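Local atomic coordinates of protein-glutamine deamidase Cif (Burkholderia pseudomallei, PDB entry 3GQM), a protein that deamidates a glutamine side chain of host NEDD8 to glutamate, abolishing cullin-RING ubiquitin ligase activity and inhibiting the host cell cycle. Residues 159-164 and 175-181; 208-212 and 228-233; 53-58 and 105-111; 99-103 and 190-194; 112-116 and 258-262. The contacts are given in a common frame with arbitrary orientation. Residues are numbered along the deposited sequence.

How the contacts relate
Contacts 3, 4 and 5 gather on or beside helix 104-116, and contact 1 lies in the four-stranded antiparallel sheet on which this helix packs, the helix-on-sheet plan of papain-like enzymes. Contact 1 touches each of the others, its centre 11 Å from that of contact 2 and 13 to 14 Å from those of contacts 3, 4 and 5. Contact 2 lies beside strand 176-178, its centre 24 and 23 Å from those of contacts 3 and 5. In sequence, contact 1 is nested within the loops closed by contacts 4 and 5; contact 2 follows it. Residues far apart in sequence, Cys104, His159 and Gln179, thus probably assemble into one active site.

Contact 1 (159-164 and 175-181); sequences HKFLID and AYIIQSD
His159, with chi1 t, turns its ring toward Gln179, with Asp181 OD2 over one face of that ring, 3.6 Å from His159 CE1. The scaffold is an antiparallel beta hairpin, strands 159-165 and 176-178, within the sheet of a papain-like fold. The short axes approach to 4.7 Å at 151°. Leu162 pairs with Ile178 and Asp164 with Tyr176 as hydrogen-bonded pairs (CA-CA 5.1 Å each), with the non-hydrogen-bonded pair Ile163-Ile177 between them (4.9 Å). Leu162 N donates to Ile178 O (2.9 Å), and Ile178 N returns a bond to Leu162 O (3.0 Å); Asp164 N to Tyr176 O (2.8 Å) and Tyr176 N to Asp164 O (3.0 Å) complete the set.

Leu162 and Ile178, both chi1 m, share the face covered by helix 104-116, with their CB atoms 4.1 Å apart. On the other face, Ile163 CG1 and Phe161 CE1 each lie 4.1 Å from Ile177 CD1. Toward Asp181 the backbones diverge, and a water bridges Lys160 O (2.8 Å) and Ser180 N (2.9 Å). At this diverging end lie the inferred catalytic residues His159 and Gln179, close to Cys104, consistent with a papain-like triad. Gln179, chi1 p and chi2 t, presents OE1 to the histidine: His159 NE2 donates to Gln179 OE1 at 2.6 Å.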
# COMPACT_ATOMS: atom_id res chain seq x y z
N HIS A 159 1.61 9.50 5.80
CA HIS A 159 1.24 8.57 4.71
C HIS A 159 1.95 7.27 4.88
O HIS A 159 3.06 7.22 5.37
CB HIS A 159 1.57 9.22 3.35
CG HIS A 159 1.11 8.47 2.13
ND1 HIS A 159 -0.14 7.88 2.01
CD2 HIS A 159 1.70 8.32 0.91
CE1 HIS A 159 -0.27 7.36 0.80
NE2 HIS A 159 0.84 7.60 0.12
N LYS A 160 1.28 6.21 4.49
CA LYS A 160 1.79 4.85 4.50
C LYS A 160 1.69 4.34 3.05
O LYS A 160 0.67 4.56 2.38
CB LYS A 160 0.90 4.00 5.41
CG LYS A 160 1.64 2.87 6.06
CD LYS A 160 0.89 2.31 7.29
CE LYS A 160 1.67 1.14 7.88
NZ LYS A 160 0.97 0.54 9.08
N PHE A 161 2.74 3.68 2.57
CA PHE A 161 2.76 3.20 1.19
C PHE A 161 3.83 2.11 1.08
O PHE A 161 4.62 1.89 1.97
CB PHE A 161 3.00 4.38 0.18
CG PHE A 161 4.36 5.05 0.30
CD1 PHE A 161 5.42 4.64 -0.49
CD2 PHE A 161 4.56 6.13 1.17
CE1 PHE A 161 6.70 5.26 -0.40
CE2 PHE A 161 5.79 6.77 1.28
CZ PHE A 161 6.89 6.33 0.47
N LEU A 162 3.86 1.42 -0.04
CA LEU A 162 4.81 0.34 -0.24
C LEU A 162 5.79 0.69 -1.38
O LEU A 162 5.41 1.33 -2.34
CB LEU A 162 4.05 -0.92 -0.61
CG LEU A 162 2.96 -1.47 0.32
CD1 LEU A 162 2.37 -2.80 -0.26
CD2 LEU A 162 3.57 -1.77 1.67
N ILE A 163 7.02 0.24 -1.22
CA ILE A 163 8.00 0.19 -2.28
C ILE A 163 8.26 -1.28 -2.61
O ILE A 163 8.71 -2.01 -1.74
CB ILE A 163 9.33 0.83 -1.83
CG1 ILE A 163 9.08 2.31 -1.47
CG2 ILE A 163 10.31 0.74 -2.99
CD1 ILE A 163 10.10 2.93 -0.52
N ASP A 164 7.96 -1.69 -3.84
CA ASP A 164 8.21 -3.04 -4.29
C ASP A 164 9.60 -3.12 -4.97
O ASP A 164 9.91 -2.33 -5.87
CB ASP A 164 7.12 -3.40 -5.28
CG ASP A 164 7.10 -4.89 -5.64
OD1 ASP A 164 7.94 -5.66 -5.17
OD2 ASP A 164 6.24 -5.28 -6.43
N ALA A 175 12.48 -0.23 -8.49
CA ALA A 175 11.53 0.04 -7.44
C ALA A 175 10.24 0.50 -8.07
O ALA A 175 10.26 1.28 -9.00
CB ALA A 175 12.07 1.15 -6.51
N TYR A 176 9.11 0.04 -7.52
CA TYR A 176 7.80 0.49 -7.91
C TYR A 176 7.04 0.93 -6.64
O TYR A 176 7.31 0.41 -5.54
CB TYR A 176 7.05 -0.67 -8.55
CG TYR A 176 7.79 -1.24 -9.73
CD1 TYR A 176 7.66 -0.65 -11.00
CD2 TYR A 176 8.63 -2.33 -9.60
CE1 TYR A 176 8.31 -1.16 -12.11
CE2 TYR A 176 9.32 -2.84 -10.69
CZ TYR A 176 9.14 -2.26 -11.95
OH TYR A 176 9.83 -2.74 -13.03
N ILE A 177 6.10 1.86 -6.80
CA ILE A 177 5.25 2.32 -5.71
C ILE A 177 3.89 1.64 -5.75
O ILE A 177 3.28 1.53 -6.81
CB ILE A 177 5.04 3.89 -5.73
CG1 ILE A 177 6.41 4.61 -5.74
CG2 ILE A 177 4.05 4.40 -4.52
CD1 ILE A 177 7.17 4.41 -4.42
N ILE A 178 3.41 1.22 -4.59
CA ILE A 178 2.01 0.83 -4.43
C ILE A 178 1.42 1.68 -3.28
O ILE A 178 2.00 1.73 -2.21
CB ILE A 178 1.90 -0.68 -4.13
CG1 ILE A 178 2.67 -1.49 -5.18
CG2 ILE A 178 0.40 -1.15 -4.05
CD1 ILE A 178 2.62 -3.03 -4.97
N GLN A 179 0.31 2.37 -3.51
CA GLN A 179 -0.30 3.20 -2.46
C GLN A 179 -1.75 3.47 -2.79
O GLN A 179 -2.20 3.25 -3.95
CB GLN A 179 0.43 4.57 -2.41
CG GLN A 179 0.07 5.43 -3.68
CD GLN A 179 0.66 6.86 -3.62
OE1 GLN A 179 0.85 7.43 -2.52
NE2 GLN A 179 0.96 7.43 -4.80
N SER A 180 -2.50 3.95 -1.79
CA SER A 180 -3.73 4.68 -2.07
C SER A 180 -3.61 5.91 -1.18
O SER A 180 -2.78 5.89 -0.29
CB SER A 180 -4.95 3.87 -1.62
OG SER A 180 -4.86 3.62 -0.22
N ASP A 181 -4.45 6.93 -1.38
CA ASP A 181 -4.43 8.18 -0.54
C ASP A 181 -5.83 8.82 -0.63
O ASP A 181 -6.33 9.07 -1.72
CB ASP A 181 -3.35 9.13 -1.11
CG ASP A 181 -2.88 10.25 -0.13
OD1 ASP A 181 -3.68 10.83 0.65
OD2 ASP A 181 -1.67 10.57 -0.21
O HOH W 1 -0.96 3.19 0.59

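Contact 2 (208-212 and 228-233); sequences ELNQL and LLASIL
Glu208, near the start of the short helix 206-212, opens the contact with helix 222-233; the short axes of 208-212 and 228-233 run at 126° (N to C) and approach to 10.2 Å. With chi1 m and chi2 t, the glutamate reaches across the interface, and Ser231 OG (chi1 t) donates a hydrogen bond to Glu208 OE2 at 2.8 Å. Its aliphatic part is not idle: Glu208 CB rests 3.7 Å from Leu228 CD2 and 3.9 Å from Ile232 CD1. Leu209 starts out away from the partner helix, yet its chi1 m, chi2 t conformation brings CD2 to within 3.8 Å of Ile232 CG2, with the two CA atoms 7.4 Å apart.

This is a packing of obliquely crossing helices, laid beside the sheet: Ile232 and Leu233 both touch Ile177 of strand 176-178, and Leu233 O accepts a hydrogen bond from Gln179, an inferred active-site residue.

Gln211 contributes its CB, 3.8 Å from Leu228 CD1. Leu212 (chi1 t, chi2 p) comes last, with 82 Å² covered and its CA 6.5 Å from that of Leu228. Its CD1 meets Leu229 CD2 at 4.0 Å, while Leu212 CD2 lies 3.6 Å from Ile232 CD1 and 4.1 Å from Leu233 CD1. Leu228 (chi1 m, chi2 t) approaches the same turn from its own helix, with CD1 3.9 Å from Leu212 N.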
# COMPACT_ATOMS: atom_id res chain seq x y z
N GLU A 208 15.93 9.26 -6.12
CA GLU A 208 14.91 10.14 -5.58
C GLU A 208 14.30 9.59 -4.30
O GLU A 208 14.04 10.35 -3.37
CB GLU A 208 13.85 10.40 -6.62
CG GLU A 208 14.37 11.08 -7.87
CD GLU A 208 13.24 11.58 -8.73
OE1 GLU A 208 13.18 12.79 -9.00
OE2 GLU A 208 12.35 10.79 -9.10
N LEU A 209 14.03 8.28 -4.26
CA LEU A 209 13.48 7.64 -3.06
C LEU A 209 14.41 7.87 -1.86
O LEU A 209 13.94 8.16 -0.75
CB LEU A 209 13.24 6.12 -3.24
CG LEU A 209 11.94 5.73 -3.94
CD1 LEU A 209 11.93 4.23 -4.26
CD2 LEU A 209 10.74 6.12 -3.06
N ASN A 210 15.72 7.72 -2.08
CA ASN A 210 16.67 7.95 -1.01
C ASN A 210 16.59 9.38 -0.45
O ASN A 210 16.63 9.58 0.77
CB ASN A 210 18.08 7.64 -1.41
CG ASN A 210 19.00 7.69 -0.22
OD1 ASN A 210 18.74 7.00 0.80
ND2 ASN A 210 20.02 8.56 -0.27
N GLN A 211 16.41 10.35 -1.35
CA GLN A 211 16.26 11.76 -0.96
C GLN A 211 14.95 12.03 -0.24
O GLN A 211 14.93 12.73 0.80
CB GLN A 211 16.34 12.68 -2.20
CG GLN A 211 17.75 12.88 -2.71
CD GLN A 211 17.82 13.30 -4.19
OE1 GLN A 211 18.50 12.68 -4.99
NE2 GLN A 211 17.11 14.37 -4.54
N LEU A 212 13.85 11.51 -0.80
CA LEU A 212 12.54 11.62 -0.17
C LEU A 212 12.58 11.09 1.25
O LEU A 212 12.03 11.70 2.16
CB LEU A 212 11.44 10.88 -0.97
CG LEU A 212 10.09 10.68 -0.27
CD1 LEU A 212 9.56 12.01 0.37
CD2 LEU A 212 9.00 10.08 -1.23
N LEU A 228 10.10 16.10 -5.86
CA LEU A 228 10.33 14.74 -5.40
C LEU A 228 8.98 14.04 -5.16
O LEU A 228 8.76 12.92 -5.63
CB LEU A 228 11.15 14.69 -4.12
CG LEU A 228 12.66 14.85 -4.23
CD1 LEU A 228 13.24 14.78 -2.81
CD2 LEU A 228 13.25 13.76 -5.12
N LEU A 229 8.09 14.74 -4.47
CA LEU A 229 6.78 14.22 -4.14
C LEU A 229 5.94 13.90 -5.37
O LEU A 229 5.35 12.78 -5.47
CB LEU A 229 6.02 15.16 -3.19
CG LEU A 229 6.59 15.23 -1.76
CD1 LEU A 229 6.03 16.44 -1.06
CD2 LEU A 229 6.34 13.94 -0.91
N ALA A 230 5.87 14.87 -6.29
CA ALA A 230 5.10 14.69 -7.52
C ALA A 230 5.68 13.56 -8.34
O ALA A 230 4.95 12.83 -8.98
CB ALA A 230 5.11 15.95 -8.36
N SER A 231 7.00 13.45 -8.35
CA SER A 231 7.65 12.47 -9.21
C SER A 231 7.47 11.02 -8.72
O SER A 231 7.24 10.11 -9.50
CB SER A 231 9.12 12.84 -9.38
OG SER A 231 9.83 11.73 -9.84
N ILE A 232 7.51 10.84 -7.40
CA ILE A 232 7.44 9.55 -6.82
C ILE A 232 5.97 9.14 -6.54
O ILE A 232 5.61 8.00 -6.69
CB ILE A 232 8.25 9.55 -5.48
CG1 ILE A 232 9.72 9.86 -5.75
CG2 ILE A 232 8.13 8.21 -4.77
CD1 ILE A 232 10.63 9.91 -4.42
N LEU A 233 5.13 10.08 -6.11
CA LEU A 233 3.85 9.74 -5.48
C LEU A 233 2.63 10.34 -6.17
O LEU A 233 1.51 10.04 -5.78
CB LEU A 233 3.85 10.10 -3.96
CG LEU A 233 4.92 9.35 -3.11
CD1 LEU A 233 4.94 9.84 -1.67
CD2 LEU A 233 4.77 7.80 -3.15

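Contact 3 (53-58 and 105-111); sequences MWNDRY and GLSANNI
Helix 104-116 carries the inferred nucleophile Cys104 of a papain-like (clan CA) fold, and the loop after helix 47-53 packs on it, residues 54-58 lying along one side. Trp54, chi1 m and chi2 132°, lays its indole along the helix: CZ3 is 3.7 Å from Ser107 CA, and the CH2 edge meets Ile111 CD1 at 3.8 Å. Met53, chi1 t and chi2 p, curls CE to 3.9 Å from Ile111 CG1. Leu106, chi1 t and chi2 p, extends CD1 to within 3.2 Å of Tyr58 OH and 3.7 Å of Asn55 O. Asn55, chi1 t, closes an Asx turn, its OD1 accepting from Arg57 N at 3.1 Å. Tyr58, chi1 m, points toward the helix and receives a weak hydrogen bond from Asn109 ND2 to Tyr58 OH (3.4 Å); Asn109 OD1 accepts from Lys160 NZ. Asn110, chi1 m, ties loop to helix, with OD1 taken by Arg65: its ND2 donates both to Leu106 O, a turn back, and to Asn55 O, each at 2.9 Å.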
# COMPACT_ATOMS: atom_id res chain seq x y z
N MET A 53 -9.79 -8.77 0.52
CA MET A 53 -8.62 -7.88 0.29
C MET A 53 -8.52 -6.79 1.39
O MET A 53 -7.48 -6.65 2.04
CB MET A 53 -8.70 -7.24 -1.10
CG MET A 53 -7.39 -6.72 -1.67
SD MET A 53 -6.08 -7.98 -1.56
CE MET A 53 -4.79 -6.98 -0.83
N TRP A 54 -9.62 -6.07 1.63
CA TRP A 54 -9.63 -4.89 2.47
C TRP A 54 -10.31 -5.21 3.81
O TRP A 54 -11.50 -5.00 4.00
CB TRP A 54 -10.29 -3.71 1.76
CG TRP A 54 -9.80 -3.47 0.31
CD1 TRP A 54 -10.58 -3.28 -0.81
CD2 TRP A 54 -8.43 -3.41 -0.15
NE1 TRP A 54 -9.79 -3.09 -1.91
CE2 TRP A 54 -8.47 -3.16 -1.54
CE3 TRP A 54 -7.18 -3.53 0.48
CZ2 TRP A 54 -7.30 -3.05 -2.32
CZ3 TRP A 54 -6.03 -3.39 -0.27
CH2 TRP A 54 -6.10 -3.13 -1.66
N ASN A 55 -9.56 -5.80 4.72
CA ASN A 55 -10.11 -6.15 6.01
C ASN A 55 -8.97 -5.79 6.94
O ASN A 55 -7.81 -5.82 6.53
CB ASN A 55 -10.46 -7.66 6.05
CG ASN A 55 -11.12 -8.07 7.36
OD1 ASN A 55 -10.44 -8.43 8.31
ND2 ASN A 55 -12.44 -7.95 7.44
N ASP A 56 -9.29 -5.40 8.16
CA ASP A 56 -8.23 -4.95 9.07
C ASP A 56 -7.81 -5.97 10.13
O ASP A 56 -7.19 -5.59 11.11
CB ASP A 56 -8.61 -3.63 9.74
CG ASP A 56 -9.89 -3.73 10.55
OD1 ASP A 56 -10.36 -2.68 11.00
OD2 ASP A 56 -10.44 -4.86 10.73
N ARG A 57 -8.12 -7.24 9.93
CA ARG A 57 -7.56 -8.26 10.85
C ARG A 57 -6.22 -8.69 10.28
O ARG A 57 -6.16 -9.22 9.18
CB ARG A 57 -8.49 -9.48 10.98
N TYR A 58 -5.14 -8.47 11.02
CA TYR A 58 -3.80 -8.68 10.45
C TYR A 58 -2.99 -9.78 11.11
O TYR A 58 -1.84 -10.04 10.72
CB TYR A 58 -2.98 -7.40 10.50
CG TYR A 58 -3.57 -6.20 9.81
CD1 TYR A 58 -3.88 -6.21 8.45
CD2 TYR A 58 -3.76 -5.01 10.51
CE1 TYR A 58 -4.39 -5.09 7.83
CE2 TYR A 58 -4.27 -3.91 9.92
CZ TYR A 58 -4.59 -3.95 8.57
OH TYR A 58 -5.08 -2.79 8.00
N GLY A 105 -3.17 3.27 4.96
CA GLY A 105 -2.68 2.22 5.91
C GLY A 105 -3.28 0.86 5.59
O GLY A 105 -2.59 -0.15 5.59
N LEU A 106 -4.56 0.87 5.24
CA LEU A 106 -5.29 -0.34 4.95
C LEU A 106 -4.87 -0.97 3.62
O LEU A 106 -4.81 -2.21 3.53
CB LEU A 106 -6.80 -0.04 4.93
CG LEU A 106 -7.74 -1.28 4.85
CD1 LEU A 106 -7.63 -2.11 6.14
CD2 LEU A 106 -9.19 -0.88 4.60
N SER A 107 -4.59 -0.14 2.59
CA SER A 107 -4.08 -0.67 1.31
C SER A 107 -2.66 -1.22 1.44
O SER A 107 -2.40 -2.35 1.01
CB SER A 107 -4.16 0.36 0.17
OG SER A 107 -3.33 1.51 0.44
N ALA A 108 -1.78 -0.47 2.11
CA ALA A 108 -0.41 -0.90 2.28
C ALA A 108 -0.32 -2.15 3.17
O ALA A 108 0.43 -3.09 2.87
CB ALA A 108 0.48 0.26 2.87
N ASN A 109 -1.04 -2.16 4.29
CA ASN A 109 -1.01 -3.31 5.19
C ASN A 109 -1.47 -4.62 4.50
O ASN A 109 -0.82 -5.62 4.58
CB ASN A 109 -1.84 -3.03 6.46
CG ASN A 109 -1.14 -2.10 7.43
OD1 ASN A 109 0.07 -1.89 7.37
ND2 ASN A 109 -1.92 -1.50 8.29
N ASN A 110 -2.58 -4.56 3.79
CA ASN A 110 -3.12 -5.72 3.09
C ASN A 110 -2.36 -6.20 1.86
O ASN A 110 -2.15 -7.40 1.69
CB ASN A 110 -4.60 -5.48 2.80
CG ASN A 110 -5.43 -5.66 4.07
OD1 ASN A 110 -5.36 -6.72 4.69
ND2 ASN A 110 -6.13 -4.59 4.52
N ILE A 111 -1.92 -5.26 1.00
CA ILE A 111 -1.06 -5.66 -0.14
C ILE A 111 0.29 -6.22 0.33
O ILE A 111 0.84 -7.16 -0.28
CB ILE A 111 -0.89 -4.51 -1.17
CG1 ILE A 111 -2.24 -4.27 -1.90
CG2 ILE A 111 0.27 -4.85 -2.14
CD1 ILE A 111 -2.38 -2.86 -2.55

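Contact 4 (99-103 and 190-194); sequences LMTPV and VRVED
Residues 99-103 run extended, with phi/psi of -110°/124° at Thr101 and -62°/167° at Val103, the N-cap position of helix 104-116. Opposite them Val190 and Arg191 are also extended, and Arg191 holds the N-cap position of helix 192-199, whose first turn follows at Val192. The backbones stay well apart: the nearest CA pair, Thr101 and Arg191, is 6.6 Å distant, and only 173 Å² is buried.

Side chains and one water span the gap. Thr101, chi1 t, points toward the helix start and its OG1 donates to Glu193 OE1 at 2.8 Å; Glu193 reaches it with chi1 m and chi2 97°. The water donates to Thr101 OG1 (2.8 Å) and Pro102 O (3.0 Å) and accepts from Val192 N (2.8 Å), satisfying an amide of the first helical turn. Beside it Pro102 CG meets Val192 CG1 at 4.1 Å, a small apolar patch that Trp54 also touches. Arg191 stays largely on its own segment, forming a salt bridge from NH1 to Asp194 OD2 (2.8 Å) and a long one from NH2 to Glu193 OE2 (3.8 Å).

The segments thus join the approaches to two helices near the inferred active site: Pro102 O accepts from Ser180 OG, and Val190 pairs by a backbone hydrogen bond with Asp181, just after Gln179. The contact rests on one direct and several water-mediated hydrogen bonds, with little apolar burial.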
# COMPACT_ATOMS: atom_id res chain seq x y z
N LEU A 99 -18.84 -1.72 -1.00
CA LEU A 99 -17.50 -2.21 -1.27
C LEU A 99 -16.58 -1.03 -1.03
O LEU A 99 -16.97 0.13 -1.15
CB LEU A 99 -17.37 -2.77 -2.67
CG LEU A 99 -18.24 -4.00 -3.01
CD1 LEU A 99 -17.50 -4.78 -4.07
CD2 LEU A 99 -18.48 -4.85 -1.78
N MET A 100 -15.36 -1.32 -0.61
CA MET A 100 -14.54 -0.22 -0.24
C MET A 100 -13.36 0.01 -1.17
O MET A 100 -12.90 -0.91 -1.82
CB MET A 100 -14.13 -0.34 1.21
CG MET A 100 -13.22 -1.48 1.54
SD MET A 100 -13.01 -1.41 3.34
CE MET A 100 -12.75 0.36 3.62
N THR A 101 -12.93 1.27 -1.28
CA THR A 101 -11.60 1.56 -1.77
C THR A 101 -10.81 2.08 -0.55
O THR A 101 -11.24 2.98 0.13
CB THR A 101 -11.61 2.48 -3.04
OG1 THR A 101 -10.37 2.34 -3.76
CG2 THR A 101 -11.94 3.92 -2.70
N PRO A 102 -9.69 1.44 -0.25
CA PRO A 102 -9.02 1.57 1.05
C PRO A 102 -8.17 2.86 1.22
O PRO A 102 -7.53 3.29 0.27
CB PRO A 102 -8.09 0.35 1.04
CG PRO A 102 -7.75 0.20 -0.40
CD PRO A 102 -9.05 0.42 -1.09
N VAL A 103 -8.18 3.44 2.43
CA VAL A 103 -7.20 4.47 2.87
C VAL A 103 -5.78 3.87 2.88
O VAL A 103 -5.61 2.65 2.76
CB VAL A 103 -7.55 5.01 4.31
CG1 VAL A 103 -9.01 5.32 4.37
CG2 VAL A 103 -7.20 3.99 5.42
N VAL A 190 -5.73 9.56 -4.24
CA VAL A 190 -5.62 8.56 -5.33
C VAL A 190 -6.08 7.18 -4.85
O VAL A 190 -5.73 6.77 -3.77
CB VAL A 190 -4.21 8.55 -5.96
CG1 VAL A 190 -3.12 8.05 -4.95
CG2 VAL A 190 -4.19 7.75 -7.31
N ARG A 191 -6.94 6.55 -5.63
CA ARG A 191 -7.45 5.21 -5.34
C ARG A 191 -6.31 4.24 -5.68
O ARG A 191 -5.58 4.48 -6.63
CB ARG A 191 -8.65 4.91 -6.26
CG ARG A 191 -9.95 5.64 -5.84
CD ARG A 191 -10.96 5.65 -6.98
NE ARG A 191 -11.50 4.33 -7.26
CZ ARG A 191 -11.46 3.70 -8.43
NH1 ARG A 191 -10.88 4.26 -9.49
NH2 ARG A 191 -12.01 2.49 -8.54
N VAL A 192 -6.18 3.13 -4.95
CA VAL A 192 -5.16 2.12 -5.31
C VAL A 192 -5.35 1.61 -6.77
O VAL A 192 -4.39 1.50 -7.54
CB VAL A 192 -5.08 0.96 -4.27
CG1 VAL A 192 -6.37 0.04 -4.29
CG2 VAL A 192 -3.81 0.14 -4.45
N GLU A 193 -6.62 1.42 -7.18
CA GLU A 193 -6.88 0.91 -8.55
C GLU A 193 -6.32 1.84 -9.62
O GLU A 193 -5.75 1.35 -10.58
CB GLU A 193 -8.38 0.70 -8.81
CG GLU A 193 -9.01 -0.30 -7.81
CD GLU A 193 -9.70 0.37 -6.64
OE1 GLU A 193 -9.23 1.41 -6.12
OE2 GLU A 193 -10.74 -0.19 -6.22
N ASP A 194 -6.52 3.15 -9.46
CA ASP A 194 -6.05 4.14 -10.42
C ASP A 194 -4.54 4.19 -10.36
O ASP A 194 -3.87 4.21 -11.40
CB ASP A 194 -6.68 5.53 -10.15
CG ASP A 194 -8.18 5.56 -10.45
OD1 ASP A 194 -8.61 4.84 -11.39
OD2 ASP A 194 -8.96 6.24 -9.76
O HOH W 2 -7.86 3.10 -2.71

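Contact 5 (112-116 and 258-262); sequences FKLMT and HEYDF
Aromatic contacts dominate where the last turn of helix 104-116 meets the end of strand 253-260, the short axes 8.4 Å apart at 54°. Phe112, chi1 t, directs its ring edge at the face of His258 (chi1 t) in an offset edge-to-face pair, centroids 5.7 Å apart and planes at 88°; Phe112 CZ reaches His258 CB at 3.4 Å. CH-pi contacts follow: Thr116 CB lies over the His258 ring, 4.2 Å from its centroid, and Met115 CE lies 3.8 Å from the Tyr260 (chi1 p) centroid. Met115 SD, 5.4 Å from the Tyr260 centroid, adds a Met-aromatic contact. The backbones come closest at Thr116 and Tyr260, CA-CA 4.7 Å.

No direct hydrogen bond crosses; one water donates to Thr116 O (2.6 Å) and Glu259 O (2.9 Å). Within the segments, Thr116 OG1 donates to Phe112 O (2.7 Å) and His258 ND1 to Glu259 O (2.6 Å). Tyr260 OH bonds to Asp164 in the sheet. This is alpha/beta packing of the central helix against an outermost strand, as in papain-like folds.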
# COMPACT_ATOMS: atom_id res chain seq x y z
N PHE A 112 0.81 -5.65 1.41
CA PHE A 112 2.00 -6.22 2.06
C PHE A 112 1.80 -7.70 2.47
O PHE A 112 2.67 -8.54 2.19
CB PHE A 112 2.38 -5.41 3.31
CG PHE A 112 3.66 -5.88 4.01
CD1 PHE A 112 4.91 -5.31 3.67
CD2 PHE A 112 3.60 -6.90 5.00
CE1 PHE A 112 6.10 -5.73 4.28
CE2 PHE A 112 4.78 -7.34 5.65
CZ PHE A 112 6.04 -6.75 5.29
N LYS A 113 0.70 -8.00 3.20
CA LYS A 113 0.36 -9.38 3.55
C LYS A 113 0.19 -10.21 2.29
O LYS A 113 0.80 -11.30 2.19
CB LYS A 113 -0.92 -9.43 4.42
CG LYS A 113 -0.69 -8.92 5.90
CD LYS A 113 -2.05 -8.78 6.65
CE LYS A 113 -2.82 -10.14 6.76
NZ LYS A 113 -2.16 -10.93 7.83
N LEU A 114 -0.59 -9.70 1.31
CA LEU A 114 -0.75 -10.43 0.02
C LEU A 114 0.58 -10.84 -0.62
O LEU A 114 0.72 -11.96 -1.11
CB LEU A 114 -1.57 -9.64 -1.00
CG LEU A 114 -2.16 -10.42 -2.19
CD1 LEU A 114 -3.22 -11.38 -1.74
CD2 LEU A 114 -2.78 -9.51 -3.19
N MET A 115 1.55 -9.94 -0.61
CA MET A 115 2.83 -10.23 -1.27
C MET A 115 3.72 -11.23 -0.50
O MET A 115 4.38 -12.06 -1.12
CB MET A 115 3.58 -8.90 -1.48
CG MET A 115 2.86 -7.99 -2.45
SD MET A 115 3.67 -6.41 -2.66
CE MET A 115 5.27 -6.95 -3.27
N THR A 116 3.74 -11.12 0.84
CA THR A 116 4.74 -11.77 1.69
C THR A 116 4.28 -13.08 2.32
O THR A 116 5.11 -13.86 2.72
CB THR A 116 5.17 -10.84 2.85
OG1 THR A 116 4.02 -10.43 3.60
CG2 THR A 116 5.90 -9.59 2.33
N HIS A 258 10.79 -6.74 3.85
CA HIS A 258 10.48 -8.15 4.07
C HIS A 258 10.59 -8.83 2.73
O HIS A 258 9.96 -8.41 1.75
CB HIS A 258 9.04 -8.26 4.56
CG HIS A 258 8.71 -9.59 5.15
ND1 HIS A 258 8.73 -10.75 4.41
CD2 HIS A 258 8.32 -9.94 6.40
CE1 HIS A 258 8.39 -11.77 5.19
NE2 HIS A 258 8.14 -11.30 6.40
N GLU A 259 11.30 -9.95 2.69
CA GLU A 259 11.37 -10.72 1.46
C GLU A 259 10.01 -11.27 1.07
O GLU A 259 9.12 -11.47 1.94
CB GLU A 259 12.38 -11.88 1.55
CG GLU A 259 12.09 -12.88 2.65
CD GLU A 259 13.23 -13.90 2.79
OE1 GLU A 259 13.37 -14.72 1.87
OE2 GLU A 259 14.00 -13.87 3.79
N TYR A 260 9.86 -11.53 -0.22
CA TYR A 260 8.73 -12.30 -0.69
C TYR A 260 9.12 -13.21 -1.84
O TYR A 260 10.07 -12.94 -2.61
CB TYR A 260 7.54 -11.38 -1.08
CG TYR A 260 7.70 -10.52 -2.33
CD1 TYR A 260 7.31 -11.00 -3.60
CD2 TYR A 260 8.25 -9.23 -2.24
CE1 TYR A 260 7.44 -10.21 -4.75
CE2 TYR A 260 8.38 -8.43 -3.38
CZ TYR A 260 7.96 -8.91 -4.62
OH TYR A 260 8.13 -8.09 -5.69
N ASP A 261 8.40 -14.32 -1.91
CA ASP A 261 8.43 -15.20 -3.05
C ASP A 261 7.50 -14.69 -4.14
O ASP A 261 6.30 -14.61 -3.94
CB ASP A 261 7.89 -16.57 -2.65
CG ASP A 261 7.99 -17.55 -3.79
OD1 ASP A 261 9.07 -18.16 -3.91
OD2 ASP A 261 7.04 -17.69 -4.59
N PHE A 262 8.02 -14.40 -5.32
CA PHE A 262 7.14 -13.96 -6.40
C PHE A 262 5.98 -14.88 -6.80
O PHE A 262 4.87 -14.41 -7.10
CB PHE A 262 7.95 -13.56 -7.64
CG PHE A 262 7.12 -12.97 -8.71
CD1 PHE A 262 6.66 -11.64 -8.58
CD2 PHE A 262 6.76 -13.73 -9.83
CE1 PHE A 262 5.85 -11.08 -9.56
CE2 PHE A 262 5.96 -13.20 -10.83
CZ PHE A 262 5.50 -11.87 -10.71
O HOH W 3 7.70 -13.84 2.80